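Local coordinates for arginyl-tRNA synthetase, putative (Plasmodium falciparum, PDB 5JLD), which probably catalyses the ATP-dependent attachment of L-arginine to tRNA(Arg), releasing AMP and diphosphate, as a class I aminoacyl-tRNA synthetase, at residues Y333-Q338 against V344-D349; T354-I359 against L375-F380; L417-T422 against I479-S484. All blocks are in the same frame, centred on the assembly; numbering follows the deposited sequence.

Contact 1 of 3, residues Y333-Q338 against V344-D349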
loop_
_atom_site.group_PDB
_atom_site.type_symbol
_atom_site.label_atom_id
_atom_site.label_comp_id
_atom_site.label_asym_id
_atom_site.label_seq_id
_atom_site.Cartn_x
_atom_site.Cartn_y
_atom_site.Cartn_z
ATOM N N TYR A 333 -0.240 19.204 12.348
ATOM C CA TYR A 333 -0.627 20.616 12.163
ATOM C C TYR A 333 -0.186 21.170 10.803
ATOM O O TYR A 333 -0.969 21.792 10.068
ATOM C CB TYR A 333 -0.035 21.500 13.274
ATOM C CG TYR A 333 -0.026 22.974 12.904
ATOM C CD1 TYR A 333 -1.154 23.764 13.085
ATOM C CD2 TYR A 333 1.101 23.562 12.340
ATOM C CE1 TYR A 333 -1.152 25.108 12.722
ATOM C CE2 TYR A 333 1.110 24.895 11.974
ATOM C CZ TYR A 333 -0.014 25.663 12.176
ATOM O OH TYR A 333 0.003 26.981 11.817
ATOM N N TYR A 334 1.082 20.934 10.481
ATOM C CA TYR A 334 1.677 21.418 9.245
ATOM C C TYR A 334 1.010 20.776 8.031
ATOM O O TYR A 334 0.650 21.463 7.093
ATOM C CB TYR A 334 3.189 21.148 9.230
ATOM C CG TYR A 334 3.875 21.515 7.922
ATOM C CD1 TYR A 334 4.283 22.823 7.660
ATOM C CD2 TYR A 334 4.100 20.546 6.942
ATOM C CE1 TYR A 334 4.915 23.156 6.445
ATOM C CE2 TYR A 334 4.720 20.862 5.747
ATOM C CZ TYR A 334 5.120 22.166 5.500
ATOM O OH TYR A 334 5.726 22.439 4.303
ATOM N N ARG A 335 0.845 19.460 8.062
ATOM C CA ARG A 335 0.264 18.738 6.929
ATOM C C ARG A 335 -1.171 19.186 6.679
ATOM O O ARG A 335 -1.592 19.341 5.531
ATOM C CB ARG A 335 0.346 17.224 7.178
ATOM C CG ARG A 335 1.802 16.763 7.234
ATOM C CD ARG A 335 2.010 15.410 7.889
ATOM N NE ARG A 335 3.409 15.020 7.734
ATOM C CZ ARG A 335 3.960 13.892 8.172
ATOM N NH1 ARG A 335 3.241 12.962 8.808
ATOM N NH2 ARG A 335 5.246 13.682 7.947
ATOM N N LEU A 336 -1.905 19.455 7.753
ATOM C CA LEU A 336 -3.318 19.814 7.609
ATOM C C LEU A 336 -3.527 21.274 7.179
ATOM O O LEU A 336 -4.372 21.557 6.313
ATOM C CB LEU A 336 -4.056 19.544 8.920
ATOM C CG LEU A 336 -4.292 18.062 9.217
ATOM C CD1 LEU A 336 -4.853 17.914 10.608
ATOM C CD2 LEU A 336 -5.242 17.452 8.195
ATOM N N THR A 337 -2.763 22.190 7.780
ATOM C CA THR A 337 -2.980 23.618 7.531
ATOM C C THR A 337 -2.134 24.158 6.370
ATOM O O THR A 337 -2.567 25.060 5.659
ATOM C CB THR A 337 -2.690 24.474 8.801
ATOM O OG1 THR A 337 -1.296 24.416 9.122
ATOM C CG2 THR A 337 -3.508 23.973 9.997
ATOM N N GLN A 338 -0.936 23.617 6.168
ATOM C CA GLN A 338 -0.039 24.191 5.164
ATOM C C GLN A 338 -0.014 23.380 3.872
ATOM O O GLN A 338 0.139 23.947 2.795
ATOM C CB GLN A 338 1.390 24.350 5.733
ATOM C CG GLN A 338 1.427 24.999 7.124
ATOM C CD GLN A 338 0.748 26.378 7.186
ATOM O OE1 GLN A 338 1.014 27.270 6.365
ATOM N NE2 GLN A 338 -0.129 26.556 8.176
ATOM N N VAL A 344 -4.009 11.557 5.553
ATOM C CA VAL A 344 -2.647 11.370 6.042
ATOM C C VAL A 344 -2.464 9.982 6.602
ATOM O O VAL A 344 -3.148 9.558 7.549
ATOM C CB VAL A 344 -2.250 12.383 7.138
ATOM C CG1 VAL A 344 -0.775 12.216 7.487
ATOM C CG2 VAL A 344 -2.532 13.805 6.686
ATOM N N ILE A 345 -1.495 9.293 6.033
ATOM C CA ILE A 345 -1.290 7.909 6.337
ATOM C C ILE A 345 0.068 7.735 6.980
ATOM O O ILE A 345 1.062 8.112 6.404
ATOM C CB ILE A 345 -1.403 7.057 5.046
ATOM C CG1 ILE A 345 -2.836 7.106 4.504
ATOM C CG2 ILE A 345 -0.936 5.650 5.300
ATOM C CD1 ILE A 345 -2.949 6.671 3.013
ATOM N N TYR A 346 0.088 7.184 8.186
ATOM C CA TYR A 346 1.313 6.888 8.903
ATOM C C TYR A 346 1.635 5.396 8.845
ATOM O O TYR A 346 0.936 4.591 9.444
ATOM C CB TYR A 346 1.182 7.327 10.356
ATOM C CG TYR A 346 1.116 8.825 10.530
ATOM C CD1 TYR A 346 -0.090 9.500 10.389
ATOM C CD2 TYR A 346 2.263 9.567 10.843
ATOM C CE1 TYR A 346 -0.163 10.874 10.549
ATOM C CE2 TYR A 346 2.203 10.962 11.005
ATOM C CZ TYR A 346 0.980 11.596 10.853
ATOM O OH TYR A 346 0.870 12.943 11.004
ATOM N N VAL A 347 2.697 5.035 8.136
ATOM C CA VAL A 347 3.126 3.642 8.052
ATOM C C VAL A 347 4.160 3.363 9.144
ATOM O O VAL A 347 5.272 3.861 9.046
ATOM C CB VAL A 347 3.740 3.331 6.653
ATOM C CG1 VAL A 347 4.322 1.930 6.619
ATOM C CG2 VAL A 347 2.722 3.544 5.560
ATOM N N THR A 348 3.802 2.615 10.195
ATOM C CA THR A 348 4.762 2.334 11.277
ATOM C C THR A 348 4.575 0.981 11.975
ATOM O O THR A 348 3.593 0.297 11.729
ATOM C CB THR A 348 4.718 3.401 12.431
ATOM O OG1 THR A 348 3.632 3.108 13.322
ATOM C CG2 THR A 348 4.584 4.831 11.909
ATOM N N ASP A 349 5.514 0.628 12.868
ATOM C CA ASP A 349 5.345 -0.508 13.782
ATOM C C ASP A 349 3.976 -0.446 14.414
ATOM O O ASP A 349 3.497 0.639 14.778
ATOM C CB ASP A 349 6.378 -0.529 14.920
ATOM C CG ASP A 349 7.723 -0.013 14.503
ATOM O OD1 ASP A 349 8.433 -0.726 13.762
ATOM O OD2 ASP A 349 8.065 1.115 14.917
#
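R335 reaches from helix 326-337 onto V344 and Y346 of strand 343-349, a helix-to-next-strand contact in the Rossmann-type parallel sheet of a class I synthetase catalytic domain. From the helix, CB points toward the strand, and CG lies beside the backbone N (chi1 -65°). From CG to NE the chain is extended, so it spans the distance between the two backbones, whose closest CA atoms, R335 and V344, are 8.0 Å apart. On the way CD passes V344 CG1 at 4.3 Å, the aliphatic part of the contact, and comes within 4.1 Å of Y346 OH. Beyond NE the flat guanidinium is turned 41° from the plane of the Y346 ring, and the ring meets it at its edge with CE2 and CZ near its plane.

V344 also rests on L375 in the next strand, and L336, beside R335 on the helix, packs on A373. R335, V344 and Y346 are all buried, and the charge brought in by R335 is answered by a salt bridge from its NH1 to D137 on strand 133-137. That pairing should fix where the guanidinium sits against the tyrosine. The same NH1 lies closest to the ring, 3.1 Å from Y346 CE2 and 3.3 Å from Y346 CZ.

Contact 2 of 3, residues T354-I359 against L375-F380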
loop_
_atom_site.group_PDB
_atom_site.type_symbol
_atom_site.label_atom_id
_atom_site.label_comp_id
_atom_site.label_asym_id
_atom_site.label_seq_id
_atom_site.Cartn_x
_atom_site.Cartn_y
_atom_site.Cartn_z
ATOM N N THR A 354 -1.581 3.116 19.159
ATOM C CA THR A 354 -2.222 3.886 20.212
ATOM C C THR A 354 -1.716 5.327 20.197
ATOM O O THR A 354 -2.516 6.287 20.145
ATOM C CB THR A 354 -1.960 3.238 21.592
ATOM O OG1 THR A 354 -2.293 1.845 21.529
ATOM C CG2 THR A 354 -2.759 3.918 22.686
ATOM N N HIS A 355 -0.390 5.460 20.165
ATOM C CA HIS A 355 0.248 6.774 20.105
ATOM C C HIS A 355 -0.402 7.596 19.007
ATOM O O HIS A 355 -0.937 8.682 19.279
ATOM C CB HIS A 355 1.752 6.620 19.875
ATOM C CG HIS A 355 2.455 7.900 19.565
ATOM N ND1 HIS A 355 2.832 8.802 20.539
ATOM C CD2 HIS A 355 2.852 8.429 18.383
ATOM C CE1 HIS A 355 3.432 9.830 19.966
ATOM N NE2 HIS A 355 3.465 9.623 18.662
ATOM N N PHE A 356 -0.469 7.046 17.788
ATOM C CA PHE A 356 -0.972 7.884 16.694
ATOM C C PHE A 356 -2.479 8.088 16.823
ATOM O O PHE A 356 -2.997 9.171 16.495
ATOM C CB PHE A 356 -0.583 7.322 15.314
ATOM C CG PHE A 356 0.841 7.623 14.951
ATOM C CD1 PHE A 356 1.203 8.907 14.525
ATOM C CD2 PHE A 356 1.833 6.663 15.103
ATOM C CE1 PHE A 356 2.529 9.219 14.224
ATOM C CE2 PHE A 356 3.170 6.964 14.812
ATOM C CZ PHE A 356 3.519 8.243 14.367
ATOM N N GLU A 357 -3.171 7.096 17.371
ATOM C CA GLU A 357 -4.597 7.263 17.586
ATOM C C GLU A 357 -4.775 8.407 18.585
ATOM O O GLU A 357 -5.638 9.281 18.398
ATOM C CB GLU A 357 -5.249 5.958 18.070
ATOM C CG GLU A 357 -5.465 4.967 16.941
ATOM C CD GLU A 357 -6.407 3.833 17.301
ATOM O OE1 GLU A 357 -6.229 3.226 18.379
ATOM O OE2 GLU A 357 -7.332 3.557 16.502
ATOM N N THR A 358 -3.896 8.451 19.585
ATOM C CA THR A 358 -3.998 9.523 20.584
ATOM C C THR A 358 -3.713 10.871 19.920
ATOM O O THR A 358 -4.280 11.895 20.299
ATOM C CB THR A 358 -3.038 9.338 21.774
ATOM O OG1 THR A 358 -3.197 8.032 22.345
ATOM C CG2 THR A 358 -3.319 10.388 22.846
ATOM N N ILE A 359 -2.855 10.871 18.906
ATOM C CA ILE A 359 -2.604 12.127 18.216
ATOM C C ILE A 359 -3.845 12.520 17.418
ATOM O O ILE A 359 -4.249 13.696 17.434
ATOM C CB ILE A 359 -1.358 12.039 17.317
ATOM C CG1 ILE A 359 -0.101 12.055 18.203
ATOM C CG2 ILE A 359 -1.311 13.220 16.320
ATOM C CD1 ILE A 359 1.121 11.482 17.551
ATOM N N LEU A 375 -7.440 10.232 8.738
ATOM C CA LEU A 375 -6.175 9.990 9.387
ATOM C C LEU A 375 -6.030 8.501 9.631
ATOM O O LEU A 375 -6.837 7.890 10.337
ATOM C CB LEU A 375 -6.083 10.771 10.712
ATOM C CG LEU A 375 -6.301 12.286 10.650
ATOM C CD1 LEU A 375 -6.361 12.883 12.067
ATOM C CD2 LEU A 375 -5.236 12.990 9.785
ATOM N N MET A 376 -4.984 7.917 9.065
ATOM C CA MET A 376 -4.876 6.479 9.079
ATOM C C MET A 376 -3.548 6.046 9.645
ATOM O O MET A 376 -2.493 6.573 9.295
ATOM C CB MET A 376 -5.048 5.902 7.671
ATOM C CG MET A 376 -6.129 6.562 6.820
ATOM S SD MET A 376 -6.468 5.667 5.270
ATOM C CE MET A 376 -7.340 4.244 5.918
ATOM N N HIS A 377 -3.604 5.076 10.534
ATOM C CA HIS A 377 -2.407 4.393 10.942
ATOM C C HIS A 377 -2.346 3.052 10.225
ATOM O O HIS A 377 -3.285 2.273 10.309
ATOM C CB HIS A 377 -2.385 4.198 12.448
ATOM C CG HIS A 377 -1.144 3.522 12.934
ATOM N ND1 HIS A 377 -1.097 2.174 13.216
ATOM C CD2 HIS A 377 0.098 4.000 13.164
ATOM C CE1 HIS A 377 0.119 1.854 13.614
ATOM N NE2 HIS A 377 0.867 2.943 13.598
ATOM N N VAL A 378 -1.245 2.805 9.518
ATOM C CA VAL A 378 -0.977 1.539 8.846
ATOM C C VAL A 378 0.169 0.824 9.567
ATOM O O VAL A 378 1.356 1.127 9.351
ATOM C CB VAL A 378 -0.601 1.741 7.350
ATOM C CG1 VAL A 378 -0.215 0.423 6.708
ATOM C CG2 VAL A 378 -1.736 2.416 6.570
ATOM N N GLY A 379 -0.193 -0.135 10.423
ATOM C CA GLY A 379 0.767 -0.809 11.272
ATOM C C GLY A 379 1.398 -2.008 10.608
ATOM O O GLY A 379 0.773 -2.632 9.755
ATOM N N PHE A 380 2.632 -2.343 10.978
ATOM C CA PHE A 380 3.192 -3.614 10.500
ATOM C C PHE A 380 3.884 -4.368 11.630
ATOM O O PHE A 380 4.333 -3.767 12.608
ATOM C CB PHE A 380 4.167 -3.405 9.328
ATOM C CG PHE A 380 5.316 -2.474 9.645
ATOM C CD1 PHE A 380 6.416 -2.918 10.378
ATOM C CD2 PHE A 380 5.296 -1.156 9.212
ATOM C CE1 PHE A 380 7.470 -2.060 10.679
ATOM C CE2 PHE A 380 6.353 -0.299 9.507
ATOM C CZ PHE A 380 7.440 -0.753 10.246
#
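F356 and H377 lay their rings beside each other, slid so far apart that they barely overlap. The planes are nearly parallel, 24° from each other, yet the ring centroids stand 5.8 Å apart, too far displaced for a full offset stack. The two side chains themselves cross at about a right angle: F356 comes off helix 353-364 toward the strand, H377 rises from strand 374-380 toward the helix, and they pass where the backbones are closest, with CA atoms 6.9 Å apart.

What touches is a corner of each ring. CD2 of H377 sits 3.7 Å from CD2 of F356 and 4.0 Å from F356 CB, so the imidazole carbon fits against the root of the phenylalanine as well as its rim. H377 gets there because its CG is anti to the backbone N (chi1 -179°), which stands the imidazole up from the strand; its NE2, 4.1 Å from F356 CD2, is directed to a different partner, the hydroxyl of T348 on the adjoining strand. That hydrogen bond should limit rotation of the imidazole and keep CD2 against the phenylalanine.

On the other side of the F356 plane lies H355, the preceding residue, with its CD2 3.8 Å above the centre of the phenyl ring. H355 is in turn held by a hydrogen bond from its NE2 to D328 of helix 326-337. Y346 meets F356 from the same side as H377, so F356 has the H355 imidazole on one side and H377 with Y346 on the other.

Strand 343-349, helix 353-364 and strand 374-380 follow one another as a beta-alpha-beta crossover, and this aromatic contact seats the connecting helix on its second strand, at the edge of the Rossmann-type sheet.

Contact 3 of 3, residues L417-T422 against I479-S484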
loop_
_atom_site.group_PDB
_atom_site.type_symbol
_atom_site.label_atom_id
_atom_site.label_comp_id
_atom_site.label_asym_id
_atom_site.label_seq_id
_atom_site.Cartn_x
_atom_site.Cartn_y
_atom_site.Cartn_z
ATOM N N LEU A 417 21.526 -18.859 -12.976
ATOM C CA LEU A 417 22.537 -19.538 -13.781
ATOM C C LEU A 417 22.323 -21.045 -13.754
ATOM O O LEU A 417 22.451 -21.720 -14.785
ATOM C CB LEU A 417 23.947 -19.206 -13.286
ATOM C CG LEU A 417 24.515 -17.803 -13.524
ATOM C CD1 LEU A 417 25.694 -17.551 -12.606
ATOM C CD2 LEU A 417 24.941 -17.636 -14.979
ATOM N N GLN A 418 21.984 -21.566 -12.576
ATOM C CA GLN A 418 21.716 -22.994 -12.443
ATOM C C GLN A 418 20.536 -23.411 -13.333
ATOM O O GLN A 418 20.523 -24.516 -13.878
ATOM C CB GLN A 418 21.467 -23.347 -10.970
ATOM C CG GLN A 418 21.088 -24.789 -10.696
ATOM C CD GLN A 418 19.613 -25.050 -10.912
ATOM O OE1 GLN A 418 18.772 -24.208 -10.593
ATOM N NE2 GLN A 418 19.290 -26.210 -11.477
ATOM N N ARG A 419 19.553 -22.525 -13.486
ATOM C CA ARG A 419 18.411 -22.800 -14.360
ATOM C C ARG A 419 18.794 -22.710 -15.836
ATOM O O ARG A 419 18.359 -23.524 -16.651
ATOM C CB ARG A 419 17.259 -21.835 -14.071
ATOM C CG ARG A 419 16.504 -22.124 -12.784
ATOM C CD ARG A 419 15.200 -21.352 -12.731
ATOM N NE ARG A 419 15.424 -19.913 -12.779
ATOM C CZ ARG A 419 15.427 -19.125 -11.710
ATOM N NH1 ARG A 419 15.216 -19.643 -10.507
ATOM N NH2 ARG A 419 15.635 -17.821 -11.843
ATOM N N ILE A 420 19.612 -21.716 -16.170
ATOM C CA ILE A 420 20.056 -21.499 -17.544
ATOM C C ILE A 420 20.891 -22.680 -18.040
ATOM O O ILE A 420 20.810 -23.058 -19.212
ATOM C CB ILE A 420 20.860 -20.185 -17.665
ATOM C CG1 ILE A 420 19.905 -18.990 -17.717
ATOM C CG2 ILE A 420 21.729 -20.176 -18.908
ATOM C CD1 ILE A 420 20.603 -17.644 -17.822
ATOM N N GLU A 421 21.663 -23.267 -17.126
ATOM C CA GLU A 421 22.497 -24.444 -17.395
ATOM C C GLU A 421 21.820 -25.504 -18.274
ATOM O O GLU A 421 22.479 -26.190 -19.057
ATOM C CB GLU A 421 22.925 -25.069 -16.063
ATOM C CG GLU A 421 23.850 -26.257 -16.173
ATOM C CD GLU A 421 24.710 -26.419 -14.935
ATOM O OE1 GLU A 421 24.209 -26.116 -13.829
ATOM O OE2 GLU A 421 25.877 -26.855 -15.062
ATOM N N THR A 422 20.500 -25.618 -18.148
ATOM C CA THR A 422 19.721 -26.549 -18.951
ATOM C C THR A 422 18.880 -25.812 -19.999
ATOM O O THR A 422 19.244 -25.737 -21.175
ATOM C CB THR A 422 18.797 -27.391 -18.065
ATOM O OG1 THR A 422 17.549 -26.709 -17.896
ATOM C CG2 THR A 422 19.437 -27.614 -16.703
ATOM N N ILE A 479 5.957 -15.069 -9.826
ATOM C CA ILE A 479 5.123 -14.088 -10.507
ATOM C C ILE A 479 5.855 -13.584 -11.749
ATOM O O ILE A 479 5.289 -13.485 -12.854
ATOM C CB ILE A 479 4.786 -12.905 -9.593
ATOM C CG1 ILE A 479 4.139 -13.389 -8.289
ATOM C CG2 ILE A 479 3.884 -11.900 -10.329
ATOM C CD1 ILE A 479 2.694 -13.828 -8.420
ATOM N N ILE A 480 7.140 -13.312 -11.556
ATOM C CA ILE A 480 7.970 -12.786 -12.624
ATOM C C ILE A 480 8.053 -13.772 -13.782
ATOM O O ILE A 480 7.887 -13.388 -14.951
ATOM C CB ILE A 480 9.365 -12.429 -12.083
ATOM C CG1 ILE A 480 9.245 -11.203 -11.167
ATOM C CG2 ILE A 480 10.343 -12.128 -13.209
ATOM C CD1 ILE A 480 10.493 -10.903 -10.402
ATOM N N TYR A 481 8.261 -15.048 -13.470
ATOM C CA TYR A 481 8.371 -16.025 -14.546
ATOM C C TYR A 481 7.037 -16.238 -15.248
ATOM O O TYR A 481 7.005 -16.491 -16.455
ATOM C CB TYR A 481 8.943 -17.346 -14.025
ATOM C CG TYR A 481 10.447 -17.321 -14.095
ATOM C CD1 TYR A 481 11.189 -16.711 -13.098
ATOM C CD2 TYR A 481 11.123 -17.849 -15.190
ATOM C CE1 TYR A 481 12.568 -16.651 -13.166
ATOM C CE2 TYR A 481 12.505 -17.805 -15.268
ATOM C CZ TYR A 481 13.224 -17.202 -14.247
ATOM O OH TYR A 481 14.598 -17.137 -14.299
ATOM N N GLY A 482 5.941 -16.095 -14.508
ATOM C CA GLY A 482 4.624 -16.133 -15.119
ATOM C C GLY A 482 4.505 -15.040 -16.161
ATOM O O GLY A 482 4.074 -15.267 -17.314
ATOM N N TYR A 483 4.930 -13.845 -15.759
ATOM C CA TYR A 483 4.889 -12.698 -16.655
ATOM C C TYR A 483 5.721 -12.918 -17.929
ATOM O O TYR A 483 5.251 -12.654 -19.063
ATOM C CB TYR A 483 5.371 -11.440 -15.938
ATOM C CG TYR A 483 5.303 -10.235 -16.832
ATOM C CD1 TYR A 483 4.082 -9.618 -17.107
ATOM C CD2 TYR A 483 6.448 -9.731 -17.433
ATOM C CE1 TYR A 483 4.014 -8.512 -17.932
ATOM C CE2 TYR A 483 6.388 -8.630 -18.265
ATOM C CZ TYR A 483 5.172 -8.023 -18.511
ATOM O OH TYR A 483 5.124 -6.926 -19.342
ATOM N N SER A 484 6.952 -13.394 -17.747
ATOM C CA SER A 484 7.814 -13.648 -18.903
ATOM C C SER A 484 7.233 -14.742 -19.812
ATOM O O SER A 484 7.411 -14.702 -21.029
ATOM C CB SER A 484 9.229 -14.028 -18.461
ATOM O OG SER A 484 9.226 -15.197 -17.665
#
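R419 and Y481 approach from opposite directions between two helices whose backbones stay well apart here, and the phenol oxygen lies at the NE/NH2 edge of the guanidinium. Y481 OH accepts from two nitrogens of that group. The stronger bond comes from R419 NH2, 2.8 Å from Y481 OH, with a bent N-H...O angle of 132°; the second, from R419 NE to Y481 OH at 3.3 Å, is weak. One oxygen is thus shared unequally by two neighbouring N-H groups. It is tilted 30° out of the guanidinium plane for the NH2 bond, while the planes of guanidinium and phenol ring stand 76° apart. The flat groups are joined through the hydroxyl, with no stacking between them.

The arginine chain is bent at chi3 and the guanidinium turned about CD-NE, which together bring NE and NH2 to the hydroxyl. The two side chains bridge a backbone separation of 12.1 Å between the CA atoms of R419 and Y481. Y481 also packs on L593, the last residue of the model.

Backbone acceptors on both segments have partners of their own. Y481 O takes the hydroxyl of S484, with OG 2.8 Å away. Toward the end of segment 417-422, L417 O receives E421 N at 2.9 Å, and T422 N makes a weak bond to R419 O; the residues directly after T422 are not modelled.

The bridge joins helix 401-420, in the catalytic part of the sequence, to helix 476-492, in the DALR anticodon-binding part, near the surface. Its chemistry is cation to hydroxyl: the phenol oxygen accepts the bonds but brings no countercharge. This contact leaves the arginine charge unneutralised by Y481, and, since R419 is partly exposed, solvent may share in screening it.

Contacts 1 and 2 are neighbours in one Rossmann-type sheet, their centres 10 Å apart. Strands 343-349 and 374-380 run side by side in it, joined by backbone bonds such as the one that Y346 O accepts from V378 N at 2.8 Å, as well as through the side chains of T348 and H377. Y346 is shared by both contacts, its CD2 lying 3.4 Å from F356 CE1. Contact 3 stands apart on the opposite side of the chain's centre; its centre is 42 Å from contact 1 and 41 Å from contact 2, with nearest atoms about 20 Å from contact 2. The first two lie within the catalytic domain, while the third reaches the DALR anticodon-binding region.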